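Poly-beta-1,6-N-acetyl-D-glucosamine export protein (Escherichia coli, PDB 4Y25) exports the biofilm adhesin poly-beta-1,6-N-acetyl-D-glucosamine across the outer membrane, this chain being the C-terminal membrane beta-barrel domain of the protein. Local coordinates at residues 98-103 against 114-119; 131-136 against 159-164; 164-169 against 203-208. One frame throughout, in Å; residues are numbered along the deposited sequence.

Contact 1 (98-103 against 114-119); sequences ARLSGW and SQLERL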
ATOM      1  N   ALA A  98      -7.958   2.478 -15.658  1.00 93.77           N
ATOM      2  CA  ALA A  98      -9.137   2.741 -14.839  1.00 96.10           C
ATOM      3  C   ALA A  98      -9.145   1.922 -13.547  1.00100.89           C
ATOM      4  O   ALA A  98      -8.612   0.814 -13.496  1.00 99.82           O
ATOM      5  CB  ALA A  98     -10.403   2.466 -15.637  1.00 83.64           C
ATOM      6  N   ARG A  99      -9.764   2.468 -12.506  1.00101.20           N
ATOM      7  CA  ARG A  99      -9.876   1.752 -11.242  1.00 99.41           C
ATOM      8  C   ARG A  99     -11.283   1.835 -10.655  1.00104.80           C
ATOM      9  O   ARG A  99     -11.906   2.897 -10.644  1.00114.17           O
ATOM     10  CB  ARG A  99      -8.859   2.285 -10.234  1.00 94.41           C
ATOM     11  CG  ARG A  99      -8.918   1.598  -8.880  1.00 95.48           C
ATOM     12  CD  ARG A  99      -7.765   2.026  -7.989  1.00110.43           C
ATOM     13  NE  ARG A  99      -7.785   3.461  -7.731  1.00115.45           N
ATOM     14  CZ  ARG A  99      -8.554   4.044  -6.819  1.00122.84           C
ATOM     15  NH1 ARG A  99      -9.374   3.314  -6.074  1.00128.55           N
ATOM     16  NH2 ARG A  99      -8.508   5.358  -6.651  1.00126.24           N
ATOM     17  N   LEU A 100     -11.781   0.699 -10.181  1.00100.68           N
ATOM     18  CA  LEU A 100     -13.057   0.648  -9.479  1.00 93.22           C
ATOM     19  C   LEU A 100     -12.871  -0.078  -8.156  1.00 89.35           C
ATOM     20  O   LEU A 100     -12.358  -1.195  -8.120  1.00 84.18           O
ATOM     21  CB  LEU A 100     -14.123  -0.047 -10.324  1.00 80.33           C
ATOM     22  CG  LEU A 100     -15.480  -0.215  -9.639  1.00106.10           C
ATOM     23  CD1 LEU A 100     -16.096   1.140  -9.316  1.00107.00           C
ATOM     24  CD2 LEU A 100     -16.424  -1.049 -10.496  1.00111.21           C
ATOM     25  N   SER A 101     -13.282   0.559  -7.065  1.00 89.77           N
ATOM     26  CA  SER A 101     -13.073  -0.018  -5.744  1.00 94.20           C
ATOM     27  C   SER A 101     -14.126   0.434  -4.746  1.00 97.73           C
ATOM     28  O   SER A 101     -14.787   1.459  -4.937  1.00 82.38           O
ATOM     29  CB  SER A 101     -11.682   0.344  -5.223  1.00100.45           C
ATOM     30  OG  SER A 101     -11.491   1.747  -5.215  1.00107.65           O
ATOM     31  N   GLY A 102     -14.271  -0.340  -3.676  1.00 84.64           N
ATOM     32  CA  GLY A 102     -15.204  -0.003  -2.620  1.00 80.95           C
ATOM     33  C   GLY A 102     -15.184  -0.985  -1.468  1.00 82.89           C
ATOM     34  O   GLY A 102     -14.673  -2.099  -1.593  1.00 85.96           O
ATOM     35  N   TRP A 103     -15.725  -0.559  -0.332  1.00 76.43           N
ATOM     36  CA  TRP A 103     -15.997  -1.475   0.766  1.00 95.02           C
ATOM     37  C   TRP A 103     -17.365  -1.175   1.338  1.00 90.62           C
ATOM     38  O   TRP A 103     -17.854  -0.048   1.259  1.00 80.97           O
ATOM     39  CB  TRP A 103     -14.931  -1.395   1.871  1.00 98.33           C
ATOM     40  CG  TRP A 103     -14.759  -0.035   2.502  1.00102.43           C
ATOM     41  CD1 TRP A 103     -13.764   0.859   2.245  1.00 88.76           C
ATOM     42  CD2 TRP A 103     -15.593   0.573   3.503  1.00121.44           C
ATOM     43  NE1 TRP A 103     -13.930   1.989   3.009  1.00100.20           N
ATOM     44  CE2 TRP A 103     -15.043   1.839   3.790  1.00107.49           C
ATOM     45  CE3 TRP A 103     -16.751   0.171   4.181  1.00130.00           C
ATOM     46  CZ2 TRP A 103     -15.611   2.705   4.723  1.00 97.15           C
ATOM     47  CZ3 TRP A 103     -17.315   1.037   5.104  1.00115.60           C
ATOM     48  CH2 TRP A 103     -16.744   2.288   5.367  1.00 93.04           C
ATOM     49  N   SER A 114     -13.746  -4.645  -2.299  1.00 88.38           N
ATOM     50  CA  SER A 114     -13.523  -5.100  -3.667  1.00 94.95           C
ATOM     51  C   SER A 114     -12.705  -4.060  -4.425  1.00 90.25           C
ATOM     52  O   SER A 114     -12.735  -2.876  -4.082  1.00 77.38           O
ATOM     53  CB  SER A 114     -14.861  -5.357  -4.369  1.00100.44           C
ATOM     54  OG  SER A 114     -14.681  -6.013  -5.611  1.00115.80           O
ATOM     55  N   GLN A 115     -11.975  -4.490  -5.450  1.00 92.27           N
ATOM     56  CA  GLN A 115     -11.143  -3.558  -6.204  1.00102.34           C
ATOM     57  C   GLN A 115     -10.744  -4.078  -7.585  1.00102.26           C
ATOM     58  O   GLN A 115     -10.063  -5.097  -7.710  1.00103.23           O
ATOM     59  CB  GLN A 115      -9.890  -3.212  -5.394  1.00116.88           C
ATOM     60  CG  GLN A 115      -9.086  -2.051  -5.948  1.00121.96           C
ATOM     61  CD  GLN A 115      -8.462  -1.207  -4.853  1.00120.72           C
ATOM     62  OE1 GLN A 115      -8.540  -1.542  -3.671  1.00135.12           O
ATOM     63  NE2 GLN A 115      -7.839  -0.102  -5.242  1.00111.59           N
ATOM     64  N   LEU A 116     -11.180  -3.359  -8.618  1.00 86.36           N
ATOM     65  CA  LEU A 116     -10.807  -3.640 -10.003  1.00 87.94           C
ATOM     66  C   LEU A 116      -9.851  -2.593 -10.544  1.00 90.52           C
ATOM     67  O   LEU A 116     -10.050  -1.399 -10.325  1.00 92.68           O
ATOM     68  CB  LEU A 116     -12.035  -3.679 -10.901  1.00104.77           C
ATOM     69  CG  LEU A 116     -12.999  -4.838 -10.751  1.00 98.15           C
ATOM     70  CD1 LEU A 116     -14.120  -4.616 -11.733  1.00 91.88           C
ATOM     71  CD2 LEU A 116     -12.260  -6.127 -11.026  1.00 81.01           C
ATOM     72  N   GLU A 117      -8.819  -3.029 -11.261  1.00 79.70           N
ATOM     73  CA  GLU A 117      -7.859  -2.082 -11.817  1.00104.73           C
ATOM     74  C   GLU A 117      -7.381  -2.423 -13.230  1.00102.24           C
ATOM     75  O   GLU A 117      -7.154  -3.584 -13.575  1.00 82.22           O
ATOM     76  CB  GLU A 117      -6.635  -1.947 -10.891  1.00111.55           C
ATOM     77  CG  GLU A 117      -6.882  -2.296  -9.424  1.00131.46           C
ATOM     78  CD  GLU A 117      -5.894  -1.635  -8.478  1.00137.40           C
ATOM     79  OE1 GLU A 117      -4.862  -1.114  -8.952  1.00116.78           O
ATOM     80  OE2 GLU A 117      -6.155  -1.631  -7.256  1.00146.84           O
ATOM     81  N   ARG A 118      -7.263  -1.376 -14.039  1.00116.25           N
ATOM     82  CA  ARG A 118      -6.464  -1.383 -15.257  1.00121.44           C
ATOM     83  C   ARG A 118      -5.803  -0.004 -15.335  1.00133.02           C
ATOM     84  O   ARG A 118      -6.451   0.994 -15.056  1.00144.11           O
ATOM     85  CB  ARG A 118      -7.321  -1.679 -16.500  1.00124.80           C
ATOM     86  CG  ARG A 118      -8.113  -0.487 -17.035  1.00133.78           C
ATOM     87  CD  ARG A 118      -8.594  -0.672 -18.470  1.00147.76           C
ATOM     88  NE  ARG A 118      -9.818   0.086 -18.724  1.00160.21           N
ATOM     89  CZ  ARG A 118     -10.333   0.302 -19.929  1.00166.46           C
ATOM     90  NH1 ARG A 118      -9.730  -0.178 -21.008  1.00165.63           N
ATOM     91  NH2 ARG A 118     -11.451   1.005 -20.058  1.00168.04           N
ATOM     92  N   LEU A 119      -4.497   0.064 -15.578  1.00122.41           N
ATOM     93  CA  LEU A 119      -3.594  -1.060 -15.416  1.00126.26           C
ATOM     94  C   LEU A 119      -3.338  -1.236 -13.923  1.00121.29           C
ATOM     95  O   LEU A 119      -3.516  -0.297 -13.146  1.00121.40           O
ATOM     96  CB  LEU A 119      -2.276  -0.827 -16.161  1.00126.84           C
ATOM     97  CG  LEU A 119      -2.304  -0.265 -17.585  1.00127.13           C
ATOM     98  CD1 LEU A 119      -2.346   1.259 -17.581  1.00123.44           C
ATOM     99  CD2 LEU A 119      -1.094  -0.754 -18.358  1.00131.55           C
TER

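Contact 2 (131-136 against 159-164); sequences GVTGNS and DFSDSN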
ATOM      1  N   GLY A 131       7.002  -3.630 -22.127  1.00166.54           N
ATOM      2  CA  GLY A 131       5.599  -3.296 -22.283  1.00162.70           C
ATOM      3  C   GLY A 131       4.624  -4.290 -21.678  1.00154.59           C
ATOM      4  O   GLY A 131       3.621  -4.622 -22.306  1.00160.55           O
ATOM      5  N   VAL A 132       4.901  -4.763 -20.466  1.00139.95           N
ATOM      6  CA  VAL A 132       4.005  -5.717 -19.820  1.00134.75           C
ATOM      7  C   VAL A 132       2.818  -5.020 -19.161  1.00144.78           C
ATOM      8  O   VAL A 132       2.963  -4.280 -18.185  1.00132.58           O
ATOM      9  CB  VAL A 132       4.737  -6.576 -18.772  1.00121.70           C
ATOM     10  CG1 VAL A 132       3.735  -7.369 -17.946  1.00124.28           C
ATOM     11  CG2 VAL A 132       5.710  -7.521 -19.457  1.00114.50           C
ATOM     12  N   THR A 133       1.640  -5.276 -19.719  1.00156.67           N
ATOM     13  CA  THR A 133       0.388  -4.701 -19.249  1.00167.65           C
ATOM     14  C   THR A 133      -0.302  -5.675 -18.295  1.00162.39           C
ATOM     15  O   THR A 133      -0.187  -6.890 -18.458  1.00164.32           O
ATOM     16  CB  THR A 133      -0.537  -4.366 -20.443  1.00181.31           C
ATOM     17  OG1 THR A 133       0.102  -3.400 -21.288  1.00186.65           O
ATOM     18  CG2 THR A 133      -1.880  -3.818 -19.982  1.00183.03           C
ATOM     19  N   GLY A 134      -1.004  -5.150 -17.295  1.00150.44           N
ATOM     20  CA  GLY A 134      -1.708  -5.995 -16.348  1.00125.63           C
ATOM     21  C   GLY A 134      -3.039  -5.452 -15.861  1.00104.82           C
ATOM     22  O   GLY A 134      -3.177  -4.261 -15.590  1.00102.81           O
ATOM     23  N   ASN A 135      -4.025  -6.338 -15.757  1.00105.07           N
ATOM     24  CA  ASN A 135      -5.315  -6.012 -15.155  1.00106.26           C
ATOM     25  C   ASN A 135      -5.597  -6.970 -14.002  1.00 98.48           C
ATOM     26  O   ASN A 135      -5.231  -8.143 -14.066  1.00 97.46           O
ATOM     27  CB  ASN A 135      -6.436  -6.074 -16.194  1.00107.38           C
ATOM     28  CG  ASN A 135      -6.173  -5.185 -17.394  1.00113.15           C
ATOM     29  OD1 ASN A 135      -5.480  -4.171 -17.293  1.00124.62           O
ATOM     30  ND2 ASN A 135      -6.731  -5.558 -18.540  1.00101.51           N
ATOM     31  N   SER A 136      -6.245  -6.482 -12.948  1.00 78.83           N
ATOM     32  CA  SER A 136      -6.376  -7.284 -11.736  1.00 87.85           C
ATOM     33  C   SER A 136      -7.732  -7.175 -11.050  1.00 92.29           C
ATOM     34  O   SER A 136      -8.577  -6.359 -11.423  1.00 85.98           O
ATOM     35  CB  SER A 136      -5.286  -6.893 -10.734  1.00105.01           C
ATOM     36  OG  SER A 136      -5.482  -5.568 -10.264  1.00 87.35           O
ATOM     37  N   ASP A 159      -3.728 -10.640 -14.255  1.00 94.64           N
ATOM     38  CA  ASP A 159      -3.429 -11.153 -15.588  1.00 94.89           C
ATOM     39  C   ASP A 159      -2.455 -10.241 -16.328  1.00 96.91           C
ATOM     40  O   ASP A 159      -2.774  -9.089 -16.622  1.00 95.73           O
ATOM     41  CB  ASP A 159      -4.716 -11.312 -16.400  1.00106.07           C
ATOM     42  CG  ASP A 159      -4.739 -12.590 -17.213  1.00128.47           C
ATOM     43  OD1 ASP A 159      -4.085 -13.573 -16.802  1.00131.83           O
ATOM     44  OD2 ASP A 159      -5.409 -12.608 -18.267  1.00145.75           O
ATOM     45  N   PHE A 160      -1.267 -10.763 -16.628  1.00 94.38           N
ATOM     46  CA  PHE A 160      -0.232 -10.000 -17.321  1.00109.51           C
ATOM     47  C   PHE A 160      -0.405 -10.116 -18.832  1.00115.76           C
ATOM     48  O   PHE A 160      -1.019 -11.064 -19.320  1.00122.24           O
ATOM     49  CB  PHE A 160       1.165 -10.485 -16.919  1.00115.11           C
ATOM     50  CG  PHE A 160       1.557 -10.156 -15.501  1.00117.64           C
ATOM     51  CD1 PHE A 160       0.814 -10.623 -14.428  1.00122.41           C
ATOM     52  CD2 PHE A 160       2.692  -9.404 -15.244  1.00114.46           C
ATOM     53  CE1 PHE A 160       1.183 -10.327 -13.130  1.00125.64           C
ATOM     54  CE2 PHE A 160       3.067  -9.107 -13.947  1.00112.21           C
ATOM     55  CZ  PHE A 160       2.311  -9.569 -12.889  1.00118.53           C
ATOM     56  N   SER A 161       0.155  -9.166 -19.576  1.00121.54           N
ATOM     57  CA  SER A 161       0.046  -9.180 -21.033  1.00125.97           C
ATOM     58  C   SER A 161       1.041 -10.150 -21.672  1.00126.45           C
ATOM     59  O   SER A 161       1.238 -10.135 -22.888  1.00132.96           O
ATOM     60  CB  SER A 161       0.252  -7.776 -21.606  1.00133.45           C
ATOM     61  OG  SER A 161       1.579  -7.325 -21.394  1.00145.54           O
ATOM     62  N   ASP A 162       1.666 -10.989 -20.851  1.00120.11           N
ATOM     63  CA  ASP A 162       2.574 -12.016 -21.351  1.00119.09           C
ATOM     64  C   ASP A 162       2.148 -13.398 -20.854  1.00112.04           C
ATOM     65  O   ASP A 162       2.988 -14.248 -20.552  1.00119.52           O
ATOM     66  CB  ASP A 162       4.020 -11.708 -20.943  1.00113.07           C
ATOM     67  CG  ASP A 162       4.259 -11.836 -19.446  1.00106.55           C
ATOM     68  OD1 ASP A 162       3.277 -11.843 -18.677  1.00 88.46           O
ATOM     69  OD2 ASP A 162       5.436 -11.923 -19.037  1.00110.74           O
ATOM     70  N   SER A 163       0.832 -13.588 -20.757  1.00106.49           N
ATOM     71  CA  SER A 163       0.204 -14.863 -20.396  1.00121.74           C
ATOM     72  C   SER A 163       0.375 -15.252 -18.926  1.00127.90           C
ATOM     73  O   SER A 163      -0.242 -16.213 -18.466  1.00119.70           O
ATOM     74  CB  SER A 163       0.732 -15.994 -21.288  1.00124.75           C
ATOM     75  OG  SER A 163       0.200 -17.247 -20.891  1.00138.17           O
ATOM     76  N   ASN A 164       1.196 -14.514 -18.187  1.00124.24           N
ATOM     77  CA  ASN A 164       1.409 -14.825 -16.778  1.00101.85           C
ATOM     78  C   ASN A 164       0.244 -14.375 -15.911  1.00102.45           C
ATOM     79  O   ASN A 164      -0.213 -13.239 -16.016  1.00110.04           O
ATOM     80  CB  ASN A 164       2.698 -14.179 -16.267  1.00103.80           C
ATOM     81  CG  ASN A 164       3.014 -14.570 -14.831  1.00101.60           C
ATOM     82  OD1 ASN A 164       3.559 -15.644 -14.574  1.00106.18           O
ATOM     83  ND2 ASN A 164       2.668 -13.699 -13.889  1.00 81.98           N
TER

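Contact 3 (164-169 against 203-208); sequences NQRHEV and YYNPIK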
ATOM      1  N   ASN A 164       1.196 -14.514 -18.187  1.00124.24           N
ATOM      2  CA  ASN A 164       1.409 -14.825 -16.778  1.00101.85           C
ATOM      3  C   ASN A 164       0.244 -14.375 -15.911  1.00102.45           C
ATOM      4  O   ASN A 164      -0.213 -13.239 -16.016  1.00110.04           O
ATOM      5  CB  ASN A 164       2.698 -14.179 -16.267  1.00103.80           C
ATOM      6  CG  ASN A 164       3.014 -14.570 -14.831  1.00101.60           C
ATOM      7  OD1 ASN A 164       3.559 -15.644 -14.574  1.00106.18           O
ATOM      8  ND2 ASN A 164       2.668 -13.699 -13.889  1.00 81.98           N
ATOM      9  N   GLN A 165      -0.240 -15.268 -15.055  1.00105.88           N
ATOM     10  CA  GLN A 165      -1.256 -14.881 -14.089  1.00115.03           C
ATOM     11  C   GLN A 165      -0.759 -15.076 -12.662  1.00 99.80           C
ATOM     12  O   GLN A 165      -0.320 -16.160 -12.278  1.00102.74           O
ATOM     13  CB  GLN A 165      -2.566 -15.650 -14.310  1.00127.53           C
ATOM     14  CG  GLN A 165      -2.433 -17.027 -14.928  1.00129.31           C
ATOM     15  CD  GLN A 165      -3.757 -17.772 -14.934  1.00136.38           C
ATOM     16  OE1 GLN A 165      -4.789 -17.221 -15.322  1.00146.82           O
ATOM     17  NE2 GLN A 165      -3.734 -19.028 -14.503  1.00123.69           N
ATOM     18  N   ARG A 166      -0.833 -14.000 -11.890  1.00 92.62           N
ATOM     19  CA  ARG A 166      -0.381 -13.994 -10.507  1.00 85.25           C
ATOM     20  C   ARG A 166      -1.556 -14.015  -9.540  1.00 97.95           C
ATOM     21  O   ARG A 166      -2.388 -13.108  -9.543  1.00109.95           O
ATOM     22  CB  ARG A 166       0.486 -12.763 -10.244  1.00 90.56           C
ATOM     23  CG  ARG A 166       0.948 -12.620  -8.808  1.00 95.32           C
ATOM     24  CD  ARG A 166       1.914 -11.460  -8.667  1.00101.79           C
ATOM     25  NE  ARG A 166       3.098 -11.640  -9.500  1.00101.18           N
ATOM     26  CZ  ARG A 166       4.075 -10.747  -9.612  1.00 92.88           C
ATOM     27  NH1 ARG A 166       4.008  -9.603  -8.944  1.00 92.39           N
ATOM     28  NH2 ARG A 166       5.116 -10.996 -10.395  1.00 84.36           N
ATOM     29  N   HIS A 167      -1.625 -15.055  -8.716  1.00 99.61           N
ATOM     30  CA  HIS A 167      -2.629 -15.117  -7.664  1.00106.95           C
ATOM     31  C   HIS A 167      -1.959 -14.894  -6.314  1.00101.53           C
ATOM     32  O   HIS A 167      -1.219 -15.747  -5.830  1.00113.85           O
ATOM     33  CB  HIS A 167      -3.369 -16.458  -7.681  1.00121.49           C
ATOM     34  CG  HIS A 167      -3.629 -16.991  -9.055  1.00140.31           C
ATOM     35  ND1 HIS A 167      -2.689 -17.705  -9.767  1.00156.43           N
ATOM     36  CD2 HIS A 167      -4.722 -16.914  -9.853  1.00140.32           C
ATOM     37  CE1 HIS A 167      -3.191 -18.046 -10.940  1.00161.48           C
ATOM     38  NE2 HIS A 167      -4.425 -17.577 -11.017  1.00156.22           N
ATOM     39  N   GLU A 168      -2.209 -13.734  -5.718  1.00 91.36           N
ATOM     40  CA  GLU A 168      -1.645 -13.411  -4.415  1.00 86.42           C
ATOM     41  C   GLU A 168      -2.690 -13.579  -3.321  1.00 94.48           C
ATOM     42  O   GLU A 168      -3.872 -13.325  -3.541  1.00 78.27           O
ATOM     43  CB  GLU A 168      -1.095 -11.985  -4.403  1.00 83.26           C
ATOM     44  CG  GLU A 168       0.029 -11.744  -5.393  1.00 99.34           C
ATOM     45  CD  GLU A 168       0.498 -10.302  -5.397  1.00115.90           C
ATOM     46  OE1 GLU A 168       1.206  -9.902  -4.450  1.00116.83           O
ATOM     47  OE2 GLU A 168       0.164  -9.570  -6.349  1.00125.34           O
ATOM     48  N   VAL A 169      -2.253 -14.027  -2.147  1.00 99.65           N
ATOM     49  CA  VAL A 169      -3.127 -14.128  -0.981  1.00 90.67           C
ATOM     50  C   VAL A 169      -2.382 -13.640   0.257  1.00 86.02           C
ATOM     51  O   VAL A 169      -1.209 -13.962   0.450  1.00 83.51           O
ATOM     52  CB  VAL A 169      -3.618 -15.575  -0.736  1.00 92.05           C
ATOM     53  CG1 VAL A 169      -4.556 -15.624   0.460  1.00 94.00           C
ATOM     54  CG2 VAL A 169      -4.309 -16.135  -1.967  1.00 97.00           C
ATOM     55  N   TYR A 203      11.337 -10.057 -15.408  1.00110.15           N
ATOM     56  CA  TYR A 203      10.982  -9.405 -14.152  1.00 93.98           C
ATOM     57  C   TYR A 203      10.878 -10.470 -13.068  1.00103.61           C
ATOM     58  O   TYR A 203      10.742 -11.654 -13.379  1.00113.56           O
ATOM     59  CB  TYR A 203       9.670  -8.625 -14.286  1.00100.96           C
ATOM     60  CG  TYR A 203       8.480  -9.470 -14.694  1.00103.71           C
ATOM     61  CD1 TYR A 203       8.209  -9.720 -16.034  1.00 99.89           C
ATOM     62  CD2 TYR A 203       7.626 -10.011 -13.743  1.00 98.48           C
ATOM     63  CE1 TYR A 203       7.126 -10.492 -16.414  1.00109.29           C
ATOM     64  CE2 TYR A 203       6.540 -10.784 -14.112  1.00 97.59           C
ATOM     65  CZ  TYR A 203       6.295 -11.020 -15.449  1.00104.57           C
ATOM     66  OH  TYR A 203       5.217 -11.787 -15.825  1.00108.22           O
ATOM     67  N   TYR A 204      10.952 -10.068 -11.801  1.00101.91           N
ATOM     68  CA  TYR A 204      10.919 -11.049 -10.722  1.00100.94           C
ATOM     69  C   TYR A 204       9.548 -11.705 -10.650  1.00100.08           C
ATOM     70  O   TYR A 204       8.588 -11.121 -10.148  1.00102.36           O
ATOM     71  CB  TYR A 204      11.279 -10.420  -9.373  1.00 92.79           C
ATOM     72  CG  TYR A 204      11.418 -11.445  -8.266  1.00 99.02           C
ATOM     73  CD1 TYR A 204      12.398 -12.429  -8.326  1.00 98.86           C
ATOM     74  CD2 TYR A 204      10.573 -11.433  -7.164  1.00108.47           C
ATOM     75  CE1 TYR A 204      12.530 -13.373  -7.321  1.00106.64           C
ATOM     76  CE2 TYR A 204      10.697 -12.372  -6.152  1.00100.47           C
ATOM     77  CZ  TYR A 204      11.677 -13.339  -6.237  1.00109.65           C
ATOM     78  OH  TYR A 204      11.807 -14.277  -5.235  1.00109.38           O
ATOM     79  N   ASN A 205       9.472 -12.928 -11.163  1.00103.20           N
ATOM     80  CA  ASN A 205       8.224 -13.672 -11.212  1.00104.44           C
ATOM     81  C   ASN A 205       8.342 -15.023 -10.513  1.00100.84           C
ATOM     82  O   ASN A 205       8.330 -16.065 -11.170  1.00 91.52           O
ATOM     83  CB  ASN A 205       7.789 -13.871 -12.664  1.00104.39           C
ATOM     84  CG  ASN A 205       6.292 -14.009 -12.810  1.00108.15           C
ATOM     85  OD1 ASN A 205       5.529 -13.209 -12.270  1.00111.25           O
ATOM     86  ND2 ASN A 205       5.860 -15.027 -13.546  1.00 98.91           N
ATOM     87  N   PRO A 206       8.453 -15.010  -9.174  1.00 92.89           N
ATOM     88  CA  PRO A 206       8.603 -16.250  -8.405  1.00 79.44           C
ATOM     89  C   PRO A 206       7.400 -17.171  -8.579  1.00101.53           C
ATOM     90  O   PRO A 206       6.259 -16.713  -8.522  1.00128.16           O
ATOM     91  CB  PRO A 206       8.719 -15.755  -6.961  1.00 85.81           C
ATOM     92  CG  PRO A 206       8.006 -14.445  -6.960  1.00 97.43           C
ATOM     93  CD  PRO A 206       8.305 -13.835  -8.296  1.00 87.62           C
ATOM     94  N   ILE A 207       7.663 -18.455  -8.790  1.00 88.38           N
ATOM     95  CA  ILE A 207       6.617 -19.417  -9.118  1.00 94.83           C
ATOM     96  C   ILE A 207       5.688 -19.697  -7.940  1.00101.35           C
ATOM     97  O   ILE A 207       4.467 -19.728  -8.098  1.00118.32           O
ATOM     98  CB  ILE A 207       7.223 -20.744  -9.599  1.00 98.51           C
ATOM     99  CG1 ILE A 207       7.925 -20.541 -10.940  1.00108.43           C
ATOM    100  CG2 ILE A 207       6.148 -21.808  -9.735  1.00 86.32           C
ATOM    101  CD1 ILE A 207       9.099 -21.472 -11.152  1.00128.73           C
ATOM    102  N   LYS A 208       6.267 -19.904  -6.764  1.00 92.92           N
ATOM    103  CA  LYS A 208       5.476 -20.174  -5.569  1.00100.01           C
ATOM    104  C   LYS A 208       6.224 -19.744  -4.311  1.00105.16           C
ATOM    105  O   LYS A 208       7.182 -20.393  -3.891  1.00 99.80           O
ATOM    106  CB  LYS A 208       5.107 -21.658  -5.494  1.00 89.23           C
ATOM    107  CG  LYS A 208       4.062 -21.987  -4.442  1.00 91.39           C
ATOM    108  CD  LYS A 208       3.488 -23.382  -4.646  1.00 95.81           C
ATOM    109  CE  LYS A 208       2.736 -23.481  -5.965  1.00108.74           C
ATOM    110  NZ  LYS A 208       2.111 -24.819  -6.156  1.00119.98           N
TER

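Contact 1 (98-103 against 114-119)
Leu100 and Leu116 form the central hydrogen-bonded pair of an antiparallel beta hairpin, in which segments 98-103 and 114-118, on strands 94-105 and 110-118, run at 175° to each other with their axes approaching to 4.5 Å. Leu100 N donates to Leu116 O at 2.7 Å, and Leu116 N returns a bond to Leu100 O. Two residues further on, Gly102 and Ser114 exchange a second pair of bonds, with Ser114 N 2.8 Å from Gly102 O. Ser101 faces Gln115 as a non-hydrogen-bonded pair between these rungs; Arg99 faces Glu117 in the same way on the other side of the leucine pair.

One face of the ladder carries Ala98, Leu100, Ser114, Leu116 and Arg118. The two leucines meet at their bases, CB of Leu100 lying 4.2 Å from CB of Leu116, and their branched ends lie on the surface, consistent with a wall that faces lipid.

The other face is polar. Gln115 has CG anti to its backbone N (chi1 -169°), beside the carbonyl carbon, and its amide carbon CD rests 3.6 Å from Ser101 CB, a side chain small enough to let the amide come alongside. From there Gln115 NE2 packs against the methylene CD of Arg99 at 3.5 Å, the amide and guanidinium planes being turned 52° apart. Arg99 and Glu117 run alongside each other in the same direction, but Arg99 NE and Glu117 OE2 stay 5.4 Å apart. The guanidinium is instead claimed by Glu82 and Glu84 on strand 79-89, each forming a salt bridge with it.

The hairpin thus divides its chemistry by face: leucines dominate one, with Ser114 and Arg118 at its ends, and the polar other is consistent with the barrel's interior. There Arg99 probably helps to offset the clustered carboxylates of Glu82, Glu84 and Glu117.

Contact 2 (131-136 against 159-164)
Ser161 reaches across to Thr133 and grips it at both ends of its backbone. Its OG accepts a bond from Thr133 N at 2.6 Å and an N-H...O angle of 160°; its own N gives a weak bond to Thr133 O. With OG placed between the backbone N and the carbonyl carbon (chi1 66°), the hydroxyl is set toward Thr133 N and continues the ladder with a side-chain acceptor where regular strand pairing stops. A serine suits this place because its oxygen sits one short bond from CB.

Where the strands enter the wall the pairing is regular: Asn135 N and Asp159 O are 3.1 Å apart, and Asp159 N bonds back to Asn135 O. Between the two pairings, Gly134 stands opposite Phe160 as a non-hydrogen-bonded pair. Phe160 turns its ring edge to Val132, whose CG1 comes within 3.5 Å of CD2 near the ring plane; that methyl is anti to its backbone N (chi1 170°).

A second shell steadies the ring. Asn164 ND2 stands 3.6 Å above one face of Phe160, toward the rim, while the ring of Tyr203 meets Phe160 nearly parallel and Val123 touches it as well. The turn itself closes through Phe160 N to Asn164 O at 2.8 Å, with a weak bond from Asn164 N to Asp162 OD1; Asp162 OD2 bonds Tyr203 OH.

Strands 134-144 and 149-160 are therefore finished at this rim by two means: Ser161 OG accepts the Thr133 N-H in place of a backbone carbonyl, and the Val132 methyl and Phe160 ring edge add an apolar contact beside these polar bonds.

Contact 3 (164-169 against 203-208)
Asn164, Arg166 and Asn205 make a buried polar contact of side chains, joining the start of strand 165-179 to the loop that leads into strand 208-225. The two asparagines reach toward each other tip to tip, their amide planes 70° apart. Asn205 ND2 donates to Asn164 OD1 at 2.6 Å; the donor stands above the acceptor's carbonyl plane, although OD1 lies close to the amide plane of Asn205.

The other end of the same amide is used as well. Asn205 OD1 accepts from Arg166 NH2 at 2.9 Å, with an N-H...O angle of 163°, and here the bond lies in both the carbonyl plane and the guanidinium plane. An asparagine suits this position because one flat group offers a donor and an acceptor together. Tyr203 OH comes 3.5 Å from Asn164 CB, and Arg166 NH2 meets the tyrosine ring at its edge.

Asn164 OD1 also receives the backbone N-H groups of Thr197 and Glu198, whose O bonds Asn205 ND2. Arg166 NE forms a salt bridge with Glu194, on strand 183-195, and a hydrogen bond with Asn196. Strand 165-179 thus holds both ends of the loop between strands 183-195 and 208-225, while Pro206 touches strand 228-243.

All three contacts belong to one closed antiparallel barrel, and each hands over to the next. Contact 1 is a surface contact in the wall, between adjacent strands, where backbone rungs dominate. Contact 2, partly buried, pairs the next hairpin at the rim; it touches contact 1 because strands 110-118 and 134-144 are neighbours. Contact 3 is buried and bridges strand 165-179 to a more distant loop mainly by hydrogen bonds of amide and guanidinium groups. Contacts 2 and 3 share Asn164, and their centres lie about 11 Å apart, whereas contacts 1 and 3 do not touch. Regular pairing thus gives way to side-chain bonding from wall to loops.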